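Local coordinates for protein sialyltransferase 0160 (Photobacterium damselae, PDB 4R84) that transfers sialic acid from a CMP-sialic acid donor to acceptor sugars, probably forming an alpha-2,6 linkage to galactose, and adopts the GT-B fold, at residues 32-37 with 49-54; 81-86 with 94-99; 242-247 with 481-486. All blocks are in the same frame, centred on the assembly; numbering follows the deposited sequence. Where two conformers were deposited one is given.

Interaction 1 of 3, residues 32-37 with 49-54; sequences TVSSNS and TPIDAP
Ser-34 and Ile-51 make the apolar part of this contact. Ser-34 CB lies against Ile-51 CB at 3.7 Å. The methyl branch of the isoleucine, Ile-51 CG2, adds a second touch at 3.9 Å from Ser-34 CB. That methyl points away from the isoleucine's own N (the CG1 branch has chi1 -61°), which lays it along the serine. The other branch ends in CD1, near the side chain of Asn-36, where the packing is looser.

The polar part across the two segments is slight. Ser-34 OG comes to 3.7 Å from Ile-51 O, too far for a hydrogen bond, and none joins the two segments. The hydrogen bonds run instead to strand 106-125. Ile-51 N bonds to Thr-109 OG1, and the backbone of Ser-34 bonds to Ile-108 and Asn-110.

The segments belong to the small N-terminal domain, whose PKD-like family has an immunoglobulin-like beta-sandwich. Here the loop after strand 45-48 folds over strand 31-41 at the surface. With only van der Waals contact between them, loop and strand are not tied directly. Their relative position probably owes more to the bonds that each makes to strand 106-125.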
ATOM      1  N   THR A  32      22.421  19.594 -33.091  1.00 36.52           N
ATOM      2  CA  THR A  32      21.464  19.106 -32.112  1.00 33.65           C
ATOM      3  C   THR A  32      22.047  17.851 -31.475  1.00 35.06           C
ATOM      4  O   THR A  32      22.490  16.946 -32.173  1.00 31.76           O
ATOM      5  CB  THR A  32      20.093  18.791 -32.741  1.00 39.35           C
ATOM      6  OG1 THR A  32      19.493  20.000 -33.215  1.00 38.53           O
ATOM      7  CG2 THR A  32      19.161  18.134 -31.723  1.00 33.75           C
ATOM      8  N   VAL A  33      22.067  17.815 -30.149  1.00 38.62           N
ATOM      9  CA  VAL A  33      22.501  16.627 -29.426  1.00 35.05           C
ATOM     10  C   VAL A  33      21.414  16.151 -28.489  1.00 29.79           C
ATOM     11  O   VAL A  33      21.031  16.861 -27.551  1.00 31.51           O
ATOM     12  CB  VAL A  33      23.782  16.881 -28.608  1.00 36.95           C
ATOM     13  CG1 VAL A  33      24.167  15.632 -27.823  1.00 45.69           C
ATOM     14  CG2 VAL A  33      24.915  17.328 -29.513  1.00 37.09           C
ATOM     15  N   SER A  34      20.952  14.929 -28.707  1.00 35.11           N
ATOM     16  CA  SER A  34      19.900  14.375 -27.874  1.00 32.19           C
ATOM     17  C   SER A  34      20.424  13.185 -27.088  1.00 31.10           C
ATOM     18  O   SER A  34      21.149  12.349 -27.626  1.00 27.21           O
ATOM     19  CB  SER A  34      18.703  13.958 -28.728  1.00 38.01           C
ATOM     20  OG  SER A  34      18.043  15.090 -29.258  1.00 42.24           O
ATOM     21  N   SER A  35      20.006  13.075 -25.830  1.00 30.78           N
ATOM     22  CA  SER A  35      20.492  11.979 -24.999  1.00 31.96           C
ATOM     23  C   SER A  35      19.353  11.333 -24.251  1.00 31.22           C
ATOM     24  O   SER A  35      18.430  12.011 -23.806  1.00 33.48           O
ATOM     25  CB  SER A  35      21.541  12.477 -23.996  1.00 37.51           C
ATOM     26  OG  SER A  35      22.687  13.020 -24.644  1.00 41.83           O
ATOM     27  N   ASN A  36      19.422  10.013 -24.117  1.00 26.26           N
ATOM     28  CA  ASN A  36      18.466   9.300 -23.307  1.00 30.96           C
ATOM     29  C   ASN A  36      19.037   7.994 -22.788  1.00 27.90           C
ATOM     30  O   ASN A  36      20.054   7.494 -23.272  1.00 28.04           O
ATOM     31  CB  ASN A  36      17.175   9.035 -24.076  1.00 29.14           C
ATOM     32  CG  ASN A  36      17.353   8.022 -25.186  1.00 36.32           C
ATOM     33  OD1 ASN A  36      18.420   7.914 -25.779  1.00 36.55           O
ATOM     34  ND2 ASN A  36      16.304   7.258 -25.458  1.00 42.60           N
ATOM     35  N   SER A  37      18.359   7.456 -21.793  1.00 22.54           N
ATOM     36  CA  SER A  37      18.768   6.194 -21.199  0.54 22.47           C
ATOM     37  C   SER A  37      17.545   5.335 -20.939  1.00 27.67           C
ATOM     38  O   SER A  37      16.443   5.843 -20.743  1.00 29.88           O
ATOM     39  CB  SER A  37      19.542   6.431 -19.905  0.54 30.39           C
ATOM     40  OG  SER A  37      18.735   7.103 -18.959  0.54 32.70           O
ATOM     41  N   THR A  49      17.099   4.361 -32.319  1.00 31.29           N
ATOM     42  CA  THR A  49      16.628   5.259 -33.365  1.00 30.46           C
ATOM     43  C   THR A  49      17.079   6.679 -33.028  1.00 27.85           C
ATOM     44  O   THR A  49      17.288   7.005 -31.857  1.00 27.93           O
ATOM     45  CB  THR A  49      15.088   5.202 -33.497  1.00 37.86           C
ATOM     46  OG1 THR A  49      14.663   5.894 -34.675  1.00 48.89           O
ATOM     47  CG2 THR A  49      14.424   5.813 -32.276  1.00 38.14           C
ATOM     48  N   PRO A  50      17.272   7.525 -34.052  1.00 31.84           N
ATOM     49  CA  PRO A  50      17.593   8.916 -33.717  1.00 33.96           C
ATOM     50  C   PRO A  50      16.444   9.599 -32.993  1.00 30.92           C
ATOM     51  O   PRO A  50      15.283   9.323 -33.288  1.00 35.71           O
ATOM     52  CB  PRO A  50      17.838   9.561 -35.089  1.00 34.46           C
ATOM     53  CG  PRO A  50      18.199   8.396 -35.998  1.00 28.05           C
ATOM     54  CD  PRO A  50      17.360   7.260 -35.499  1.00 32.85           C
ATOM     55  N   ILE A  51      16.771  10.463 -32.039  1.00 35.15           N
ATOM     56  CA  ILE A  51      15.775  11.221 -31.300  1.00 37.87           C
ATOM     57  C   ILE A  51      15.497  12.566 -31.966  1.00 43.95           C
ATOM     58  O   ILE A  51      16.413  13.374 -32.130  1.00 41.91           O
ATOM     59  CB  ILE A  51      16.214  11.466 -29.847  1.00 43.92           C
ATOM     60  CG1 ILE A  51      16.393  10.136 -29.120  1.00 46.48           C
ATOM     61  CG2 ILE A  51      15.203  12.355 -29.133  1.00 39.03           C
ATOM     62  CD1 ILE A  51      15.251   9.168 -29.352  1.00 52.03           C
ATOM     63  N   ASP A  52      14.241  12.793 -32.344  1.00 51.90           N
ATOM     64  CA  ASP A  52      13.802  14.060 -32.942  1.00 60.22           C
ATOM     65  C   ASP A  52      14.681  14.524 -34.095  1.00 60.46           C
ATOM     66  O   ASP A  52      15.121  15.674 -34.126  1.00 61.42           O
ATOM     67  CB  ASP A  52      13.759  15.170 -31.883  1.00 71.53           C
ATOM     68  CG  ASP A  52      12.749  14.897 -30.784  1.00 78.58           C
ATOM     69  OD1 ASP A  52      11.791  14.129 -31.021  1.00 82.92           O
ATOM     70  OD2 ASP A  52      12.913  15.465 -29.683  1.00 77.11           O
ATOM     71  N   ALA A  53      14.927  13.627 -35.040  1.00 47.59           N
ATOM     72  CA  ALA A  53      15.779  13.935 -36.179  1.00 51.41           C
ATOM     73  C   ALA A  53      14.992  13.721 -37.473  1.00 45.84           C
ATOM     74  O   ALA A  53      13.937  13.092 -37.459  1.00 41.72           O
ATOM     75  CB  ALA A  53      17.041  13.070 -36.150  1.00 47.31           C
ATOM     76  N   PRO A  54      15.495  14.243 -38.599  1.00 46.60           N
ATOM     77  CA  PRO A  54      14.814  13.986 -39.872  1.00 52.06           C
ATOM     78  C   PRO A  54      14.846  12.503 -40.216  1.00 54.03           C
ATOM     79  O   PRO A  54      15.611  11.756 -39.605  1.00 53.90           O
ATOM     80  CB  PRO A  54      15.635  14.798 -40.878  1.00 53.47           C
ATOM     81  CG  PRO A  54      16.257  15.871 -40.063  1.00 55.79           C
ATOM     82  CD  PRO A  54      16.589  15.214 -38.759  1.00 45.32           C
TER

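Interaction 2 of 3, residues 81-86 with 94-99; sequences FDFVAP and YCFTFK
A chi1 of 172° swings the Phe-83 ring away from its own N and over to strand 92-101. Tyr-94 and Phe-96 both turn CG anti to their carbonyl carbon, beside the backbone N. Their rings therefore lie one after the other along the strand, and Phe-83 meets both. The three form an aromatic cluster in the core of a beta-sandwich, consistent with the immunoglobulin-like fold of PKD domains. Strand 81-84 pairs with 45-48 in one layer. Strand 92-101 lies in the other, between 59-66 and 106-125.

The pair with Tyr-94 is edge-to-face. The edge of Phe-83 points at one face of the tyrosine ring, with the planes 61° apart and the ring centroids of Phe-83 and Tyr-94 5.4 Å apart. Phe-83 CE1 approaches Tyr-94 CG at 4.0 Å, so the touch falls toward the rim of the ring, near its CB end.

The pair with Phe-96 is oblique, with planes at 68°. Phe-83 CD1 sits 3.7 Å from Phe-96 CZ, so the outer end of that ring does the touching. Phe-83 CE1 touches both rings; CZ bears on Tyr-94 and CD1 on Phe-96.

Leu-113 and Val-115 of strand 106-125 also touch Phe-83, and Leu-48 packs on Phe-96. Cys-95 lies between the two aromatic residues in sequence and forms a disulfide with Cys-66 of strand 59-66. No hydrogen bond links 81-86 to 94-99, so the two segments meet by apolar and aromatic packing. Past the end of strand 81-84, the side chains of Pro-86 and Tyr-94 run antiparallel, and Pro-86 CG comes within 3.7 Å of Tyr-94 OH.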
ATOM      1  N   PHE A  81      17.262   0.279 -35.639  1.00 33.36           N
ATOM      2  CA  PHE A  81      17.495  -1.159 -35.583  1.00 27.43           C
ATOM      3  C   PHE A  81      17.219  -1.687 -34.192  1.00 24.53           C
ATOM      4  O   PHE A  81      17.109  -0.921 -33.229  1.00 29.99           O
ATOM      5  CB  PHE A  81      18.924  -1.527 -35.997  1.00 29.02           C
ATOM      6  CG  PHE A  81      19.980  -1.013 -35.069  1.00 32.03           C
ATOM      7  CD1 PHE A  81      20.479   0.273 -35.211  1.00 34.61           C
ATOM      8  CD2 PHE A  81      20.452  -1.803 -34.031  1.00 28.64           C
ATOM      9  CE1 PHE A  81      21.444   0.756 -34.349  1.00 32.19           C
ATOM     10  CE2 PHE A  81      21.415  -1.331 -33.166  1.00 29.08           C
ATOM     11  CZ  PHE A  81      21.914  -0.039 -33.329  1.00 36.34           C
ATOM     12  N   ASP A  82      17.122  -3.005 -34.090  1.00 27.86           N
ATOM     13  CA  ASP A  82      16.760  -3.616 -32.814  1.00 26.81           C
ATOM     14  C   ASP A  82      17.960  -4.044 -31.988  1.00 27.38           C
ATOM     15  O   ASP A  82      18.878  -4.701 -32.480  1.00 28.88           O
ATOM     16  CB  ASP A  82      15.865  -4.836 -33.035  1.00 31.39           C
ATOM     17  CG  ASP A  82      14.443  -4.469 -33.425  1.00 43.54           C
ATOM     18  OD1 ASP A  82      14.071  -3.275 -33.359  1.00 42.16           O
ATOM     19  OD2 ASP A  82      13.682  -5.396 -33.781  1.00 46.27           O
ATOM     20  N   PHE A  83      17.925  -3.651 -30.718  1.00 27.03           N
ATOM     21  CA  PHE A  83      18.817  -4.154 -29.689  1.00 31.09           C
ATOM     22  C   PHE A  83      18.048  -5.229 -28.927  1.00 28.80           C
ATOM     23  O   PHE A  83      17.006  -4.940 -28.323  1.00 26.76           O
ATOM     24  CB  PHE A  83      19.255  -3.011 -28.760  1.00 25.62           C
ATOM     25  CG  PHE A  83      20.042  -3.444 -27.547  1.00 26.18           C
ATOM     26  CD1 PHE A  83      21.426  -3.504 -27.584  1.00 28.60           C
ATOM     27  CD2 PHE A  83      19.396  -3.736 -26.342  1.00 22.60           C
ATOM     28  CE1 PHE A  83      22.150  -3.876 -26.456  1.00 26.17           C
ATOM     29  CE2 PHE A  83      20.112  -4.119 -25.216  1.00 23.36           C
ATOM     30  CZ  PHE A  83      21.489  -4.180 -25.270  1.00 30.05           C
ATOM     31  N   VAL A  84      18.543  -6.465 -28.974  1.00 27.76           N
ATOM     32  CA  VAL A  84      17.973  -7.549 -28.177  1.00 31.09           C
ATOM     33  C   VAL A  84      18.839  -7.778 -26.952  1.00 23.78           C
ATOM     34  O   VAL A  84      20.014  -8.121 -27.081  1.00 29.22           O
ATOM     35  CB  VAL A  84      17.878  -8.863 -28.961  1.00 27.57           C
ATOM     36  CG1 VAL A  84      17.245  -9.958 -28.091  1.00 28.62           C
ATOM     37  CG2 VAL A  84      17.088  -8.659 -30.246  1.00 37.77           C
ATOM     38  N   ALA A  85      18.279  -7.545 -25.766  1.00 24.54           N
ATOM     39  CA  ALA A  85      19.046  -7.676 -24.533  1.00 22.49           C
ATOM     40  C   ALA A  85      19.477  -9.113 -24.279  1.00 26.46           C
ATOM     41  O   ALA A  85      18.641 -10.013 -24.204  1.00 22.25           O
ATOM     42  CB  ALA A  85      18.235  -7.155 -23.335  1.00 21.87           C
ATOM     43  N   PRO A  86      20.788  -9.331 -24.117  1.00 22.44           N
ATOM     44  CA  PRO A  86      21.326 -10.661 -23.819  1.00 22.61           C
ATOM     45  C   PRO A  86      21.042 -11.088 -22.391  1.00 27.48           C
ATOM     46  O   PRO A  86      20.685 -10.236 -21.553  1.00 26.88           O
ATOM     47  CB  PRO A  86      22.834 -10.486 -24.030  1.00 26.72           C
ATOM     48  CG  PRO A  86      23.076  -9.048 -23.801  1.00 32.26           C
ATOM     49  CD  PRO A  86      21.856  -8.335 -24.309  1.00 29.14           C
ATOM     50  N   TYR A  94      25.215  -0.533 -22.190  1.00 19.25           N
ATOM     51  CA  TYR A  94      25.599  -0.519 -23.594  1.00 22.01           C
ATOM     52  C   TYR A  94      25.299   0.870 -24.101  1.00 31.11           C
ATOM     53  O   TYR A  94      24.173   1.341 -23.954  1.00 28.88           O
ATOM     54  CB  TYR A  94      24.810  -1.567 -24.371  1.00 19.91           C
ATOM     55  CG  TYR A  94      25.104  -2.987 -23.982  1.00 22.77           C
ATOM     56  CD1 TYR A  94      24.557  -3.546 -22.845  1.00 24.38           C
ATOM     57  CD2 TYR A  94      25.912  -3.789 -24.781  1.00 27.01           C
ATOM     58  CE1 TYR A  94      24.834  -4.832 -22.485  1.00 23.76           C
ATOM     59  CE2 TYR A  94      26.190  -5.087 -24.430  1.00 33.92           C
ATOM     60  CZ  TYR A  94      25.644  -5.606 -23.284  1.00 34.07           C
ATOM     61  OH  TYR A  94      25.911  -6.905 -22.925  1.00 33.51           O
ATOM     62  N   CYS A  95      26.291   1.516 -24.704  1.00 27.23           N
ATOM     63  CA  CYS A  95      26.178   2.905 -25.128  1.00 24.02           C
ATOM     64  C   CYS A  95      26.223   2.987 -26.663  1.00 27.68           C
ATOM     65  O   CYS A  95      27.113   2.399 -27.283  1.00 30.89           O
ATOM     66  CB  CYS A  95      27.344   3.693 -24.566  1.00 28.26           C
ATOM     67  SG  CYS A  95      27.691   3.236 -22.850  1.00 65.65           S
ATOM     68  N   PHE A  96      25.289   3.703 -27.289  1.00 26.09           N
ATOM     69  CA  PHE A  96      25.263   3.820 -28.766  1.00 22.98           C
ATOM     70  C   PHE A  96      25.153   5.283 -29.168  1.00 26.05           C
ATOM     71  O   PHE A  96      24.452   6.061 -28.521  1.00 29.66           O
ATOM     72  CB  PHE A  96      24.108   3.017 -29.363  1.00 32.00           C
ATOM     73  CG  PHE A  96      24.137   1.567 -28.986  1.00 32.34           C
ATOM     74  CD1 PHE A  96      24.888   0.662 -29.715  1.00 26.82           C
ATOM     75  CD2 PHE A  96      23.457   1.118 -27.862  1.00 27.94           C
ATOM     76  CE1 PHE A  96      24.922  -0.684 -29.358  1.00 31.29           C
ATOM     77  CE2 PHE A  96      23.490  -0.215 -27.505  1.00 28.78           C
ATOM     78  CZ  PHE A  96      24.224  -1.119 -28.251  1.00 28.43           C
ATOM     79  N   THR A  97      25.882   5.664 -30.216  1.00 28.75           N
ATOM     80  CA  THR A  97      25.822   7.033 -30.713  1.00 34.52           C
ATOM     81  C   THR A  97      25.444   7.055 -32.194  1.00 31.49           C
ATOM     82  O   THR A  97      26.063   6.373 -33.031  1.00 28.04           O
ATOM     83  CB  THR A  97      27.160   7.765 -30.500  1.00 31.72           C
ATOM     84  OG1 THR A  97      27.352   7.997 -29.104  1.00 31.75           O
ATOM     85  CG2 THR A  97      27.175   9.104 -31.224  1.00 38.89           C
ATOM     86  N   PHE A  98      24.393   7.807 -32.510  1.00 28.07           N
ATOM     87  CA  PHE A  98      24.025   8.028 -33.903  1.00 30.84           C
ATOM     88  C   PHE A  98      24.500   9.409 -34.316  1.00 29.89           C
ATOM     89  O   PHE A  98      24.325  10.381 -33.580  1.00 28.34           O
ATOM     90  CB  PHE A  98      22.514   7.907 -34.109  1.00 29.80           C
ATOM     91  CG  PHE A  98      22.066   8.263 -35.501  1.00 29.87           C
ATOM     92  CD1 PHE A  98      22.047   7.301 -36.495  1.00 33.25           C
ATOM     93  CD2 PHE A  98      21.679   9.564 -35.816  1.00 32.45           C
ATOM     94  CE1 PHE A  98      21.643   7.623 -37.792  1.00 37.56           C
ATOM     95  CE2 PHE A  98      21.275   9.895 -37.104  1.00 29.63           C
ATOM     96  CZ  PHE A  98      21.252   8.923 -38.090  1.00 36.88           C
ATOM     97  N   LYS A  99      25.102   9.493 -35.494  1.00 29.52           N
ATOM     98  CA  LYS A  99      25.488  10.775 -36.068  1.00 42.08           C
ATOM     99  C   LYS A  99      24.864  10.904 -37.444  1.00 37.32           C
ATOM    100  O   LYS A  99      25.024  10.025 -38.282  1.00 36.05           O
ATOM    101  CB  LYS A  99      27.011  10.907 -36.171  1.00 52.09           C
ATOM    102  CG  LYS A  99      27.716  11.018 -34.833  1.00 59.55           C
ATOM    103  CD  LYS A  99      29.227  10.938 -34.980  1.00 66.53           C
ATOM    104  CE  LYS A  99      29.903  10.973 -33.616  1.00 69.60           C
ATOM    105  NZ  LYS A  99      31.363  10.704 -33.710  1.00 76.57           N
TER

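Interaction 3 of 3, residues 242-247 with 481-486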
ATOM      1  N   SER A 242       0.463  -2.356  19.399  1.00 20.75           N
ATOM      2  CA  SER A 242       1.605  -3.225  19.665  1.00 19.89           C
ATOM      3  C   SER A 242       2.822  -2.421  20.090  1.00 19.75           C
ATOM      4  O   SER A 242       3.558  -2.828  20.986  1.00 24.07           O
ATOM      5  CB  SER A 242       1.955  -4.068  18.426  1.00 24.16           C
ATOM      6  OG  SER A 242       0.883  -4.939  18.108  1.00 30.11           O
ATOM      7  N   LEU A 243       3.038  -1.289  19.433  1.00 20.46           N
ATOM      8  CA  LEU A 243       4.131  -0.390  19.782  1.00 17.69           C
ATOM      9  C   LEU A 243       3.921   0.182  21.188  1.00 22.96           C
ATOM     10  O   LEU A 243       4.854   0.250  21.986  1.00 26.51           O
ATOM     11  CB  LEU A 243       4.256   0.733  18.743  1.00 17.97           C
ATOM     12  CG  LEU A 243       5.008   0.340  17.452  1.00 21.93           C
ATOM     13  CD1 LEU A 243       4.809   1.398  16.383  1.00 23.45           C
ATOM     14  CD2 LEU A 243       6.488   0.124  17.745  1.00 20.15           C
ATOM     15  N   TYR A 244       2.687   0.571  21.483  1.00 21.83           N
ATOM     16  CA  TYR A 244       2.344   1.082  22.806  1.00 22.11           C
ATOM     17  C   TYR A 244       2.676   0.071  23.904  1.00 24.85           C
ATOM     18  O   TYR A 244       3.256   0.420  24.935  1.00 29.99           O
ATOM     19  CB  TYR A 244       0.863   1.434  22.855  1.00 19.47           C
ATOM     20  CG  TYR A 244       0.393   1.894  24.209  1.00 22.93           C
ATOM     21  CD1 TYR A 244       0.495   3.223  24.581  1.00 27.75           C
ATOM     22  CD2 TYR A 244      -0.153   0.993  25.121  1.00 24.78           C
ATOM     23  CE1 TYR A 244       0.068   3.653  25.841  1.00 27.59           C
ATOM     24  CE2 TYR A 244      -0.578   1.410  26.361  1.00 31.85           C
ATOM     25  CZ  TYR A 244      -0.470   2.739  26.714  1.00 35.97           C
ATOM     26  OH  TYR A 244      -0.902   3.144  27.956  1.00 42.73           O
ATOM     27  N   GLN A 245       2.303  -1.185  23.675  1.00 23.87           N
ATOM     28  CA  GLN A 245       2.493  -2.225  24.668  1.00 22.35           C
ATOM     29  C   GLN A 245       3.958  -2.604  24.828  1.00 26.70           C
ATOM     30  O   GLN A 245       4.345  -3.185  25.840  1.00 29.52           O
ATOM     31  CB  GLN A 245       1.656  -3.454  24.300  1.00 27.60           C
ATOM     32  CG  GLN A 245       0.156  -3.240  24.481  1.00 35.91           C
ATOM     33  CD  GLN A 245      -0.692  -4.358  23.889  1.00 44.77           C
ATOM     34  OE1 GLN A 245      -0.292  -5.031  22.939  1.00 42.56           O
ATOM     35  NE2 GLN A 245      -1.871  -4.565  24.462  1.00 53.01           N
ATOM     36  N   TRP A 246       4.775  -2.236  23.843  1.00 23.66           N
ATOM     37  CA  TRP A 246       6.181  -2.638  23.782  1.00 24.12           C
ATOM     38  C   TRP A 246       7.146  -1.520  24.212  1.00 27.52           C
ATOM     39  O   TRP A 246       8.315  -1.784  24.519  1.00 30.46           O
ATOM     40  CB  TRP A 246       6.485  -3.103  22.343  1.00 24.03           C
ATOM     41  CG  TRP A 246       7.911  -3.362  21.993  1.00 26.73           C
ATOM     42  CD1 TRP A 246       8.614  -4.519  22.183  1.00 26.51           C
ATOM     43  CD2 TRP A 246       8.793  -2.462  21.321  1.00 26.05           C
ATOM     44  NE1 TRP A 246       9.893  -4.378  21.690  1.00 24.93           N
ATOM     45  CE2 TRP A 246      10.024  -3.123  21.153  1.00 23.45           C
ATOM     46  CE3 TRP A 246       8.663  -1.150  20.858  1.00 28.65           C
ATOM     47  CZ2 TRP A 246      11.121  -2.514  20.546  1.00 24.18           C
ATOM     48  CZ3 TRP A 246       9.738  -0.553  20.265  1.00 21.96           C
ATOM     49  CH2 TRP A 246      10.960  -1.232  20.108  1.00 23.98           C
ATOM     50  N   LYS A 247       6.655  -0.283  24.253  1.00 26.04           N
ATOM     51  CA  LYS A 247       7.532   0.888  24.328  1.00 28.61           C
ATOM     52  C   LYS A 247       8.340   0.971  25.626  1.00 32.17           C
ATOM     53  O   LYS A 247       9.398   1.605  25.656  1.00 30.29           O
ATOM     54  CB  LYS A 247       6.724   2.180  24.135  1.00 25.35           C
ATOM     55  CG  LYS A 247       5.732   2.535  25.254  1.00 34.06           C
ATOM     56  CD  LYS A 247       5.049   3.870  24.944  1.00 33.97           C
ATOM     57  CE  LYS A 247       3.911   4.203  25.913  1.00 33.43           C
ATOM     58  NZ  LYS A 247       4.362   4.194  27.335  1.00 42.36           N
ATOM     59  N   LYS A 481      -8.658   4.077  29.612  1.00 26.34           N
ATOM     60  CA  LYS A 481      -7.361   3.543  30.016  1.00 30.21           C
ATOM     61  C   LYS A 481      -6.809   2.503  29.030  1.00 35.11           C
ATOM     62  O   LYS A 481      -5.671   2.050  29.164  1.00 29.07           O
ATOM     63  CB  LYS A 481      -7.449   2.926  31.412  1.00 32.14           C
ATOM     64  CG  LYS A 481      -7.781   3.904  32.538  1.00 44.95           C
ATOM     65  CD  LYS A 481      -7.887   3.166  33.874  1.00 51.49           C
ATOM     66  CE  LYS A 481      -8.262   4.095  35.035  1.00 59.28           C
ATOM     67  NZ  LYS A 481      -9.735   4.242  35.213  1.00 61.44           N
ATOM     68  N   SER A 482      -7.611   2.117  28.047  1.00 27.72           N
ATOM     69  CA  SER A 482      -7.174   1.102  27.092  1.00 28.26           C
ATOM     70  C   SER A 482      -6.009   1.604  26.240  1.00 23.88           C
ATOM     71  O   SER A 482      -5.909   2.800  25.965  1.00 24.42           O
ATOM     72  CB  SER A 482      -8.328   0.667  26.187  1.00 23.60           C
ATOM     73  OG  SER A 482      -8.687   1.687  25.274  1.00 23.49           O
ATOM     74  N   PRO A 483      -5.129   0.680  25.820  1.00 29.00           N
ATOM     75  CA  PRO A 483      -4.018   1.004  24.916  1.00 28.24           C
ATOM     76  C   PRO A 483      -4.480   1.765  23.676  1.00 26.08           C
ATOM     77  O   PRO A 483      -3.878   2.776  23.331  1.00 23.84           O
ATOM     78  CB  PRO A 483      -3.459  -0.371  24.546  1.00 25.61           C
ATOM     79  CG  PRO A 483      -3.729  -1.199  25.749  1.00 30.29           C
ATOM     80  CD  PRO A 483      -5.049  -0.701  26.323  1.00 25.78           C
ATOM     81  N   LEU A 484      -5.560   1.320  23.044  1.00 23.43           N
ATOM     82  CA  LEU A 484      -6.043   1.985  21.850  1.00 26.22           C
ATOM     83  C   LEU A 484      -6.346   3.458  22.104  1.00 26.65           C
ATOM     84  O   LEU A 484      -5.906   4.322  21.353  1.00 24.93           O
ATOM     85  CB  LEU A 484      -7.294   1.299  21.314  1.00 27.04           C
ATOM     86  CG  LEU A 484      -7.787   1.888  19.993  1.00 32.46           C
ATOM     87  CD1 LEU A 484      -6.717   1.768  18.919  1.00 32.53           C
ATOM     88  CD2 LEU A 484      -9.072   1.194  19.550  1.00 36.77           C
ATOM     89  N   VAL A 485      -7.081   3.752  23.172  1.00 22.18           N
ATOM     90  CA  VAL A 485      -7.423   5.145  23.443  1.00 23.34           C
ATOM     91  C   VAL A 485      -6.179   5.944  23.838  1.00 18.14           C
ATOM     92  O   VAL A 485      -5.997   7.081  23.393  1.00 21.91           O
ATOM     93  CB  VAL A 485      -8.504   5.245  24.528  1.00 23.46           C
ATOM     94  CG1 VAL A 485      -8.729   6.694  24.943  1.00 25.42           C
ATOM     95  CG2 VAL A 485      -9.798   4.630  24.013  1.00 22.49           C
ATOM     96  N   GLN A 486      -5.304   5.341  24.637  1.00 19.16           N
ATOM     97  CA  GLN A 486      -4.075   6.030  25.040  1.00 20.71           C
ATOM     98  C   GLN A 486      -3.252   6.437  23.819  1.00 20.59           C
ATOM     99  O   GLN A 486      -2.691   7.539  23.780  1.00 23.06           O
ATOM    100  CB  GLN A 486      -3.245   5.151  25.985  1.00 21.46           C
ATOM    101  CG  GLN A 486      -3.840   5.040  27.407  1.00 26.07           C
ATOM    102  CD  GLN A 486      -3.996   6.387  28.078  1.00 29.52           C
ATOM    103  OE1 GLN A 486      -3.029   7.132  28.226  1.00 34.72           O
ATOM    104  NE2 GLN A 486      -5.218   6.712  28.485  1.00 31.12           N
TER
HETATM  105  O   HOH W   1      -0.504   5.529  28.791  1.00 39.84           O
HETATM  106  O   HOH W   2      -3.150   1.254  28.496  1.00 43.28           O
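Tyr-244 lays its ring across Pro-483, with Tyr-244 CD2 3.6 Å from Pro-483 CB. The two side chains cross at about a right angle, and the carbonyl Pro-483 O lies over one face of the ring. With chi1 at 177°, the Tyr-244 ring extends from its helix to the start of helix 483-490. Gln-486 meets the outer end of the ring. Gln-486 CB is 3.6 Å from Tyr-244 CE1, and Gln-486 CG is 3.5 Å from Tyr-244 OH.

Helix 237-246 follows strand 225-233 of the first Rossmann-like domain of the GT-B fold, while helix 483-490 lies near the C-terminus. The contact joins the two, and the second also packs on strand 462-468 through Leu-484 and Val-485.

Two waters carry the polar link. Water 1 sits at the edge of the tyrosine ring, in its plane, 2.6 Å from Tyr-244 OH, and donates to Gln-486 OE1. Water 2 also bonds to Tyr-244 OH and donates to Lys-481 O at 2.7 Å. The Gln-486 chain bends at chi2 (-58°). Its NE2 bonds to Leu-480 O, so both ends of the amide are held. Ser-482 is the N-cap of helix 483-490, with a weak bond of 3.4 Å from Val-485 N to Ser-482 OG. Beside Pro-483 CG lies Gln-245 NE2; the Gln-245 side chain is about 9 Å from the bound donor analogue, CMP-3-fluoro-N-acetylneuraminic acid.

In the fold
Interactions 1 and 2 belong to the small N-terminal domain, and interaction 3 to the sialyltransferase part. Interaction 2 is buried and aromatic. Interactions 1 and 3 are surface contacts. The first two lie 13 Å apart between centres and touch, with Pro-50 CG 3.6 Å from Phe-98 CE2. Both also reach strand 106-125. Interaction 3 lies about 59 Å from interaction 1 and 58 Å from interaction 2, between centres, across the chain's centre. None has a direct hydrogen bond between its segments. Strand and loop meet sparsely in 32-37 with 49-54, rings fill the interior in 81-86 with 94-99, and in 242-247 with 481-486 a tyrosine packs on a helix start with two waters.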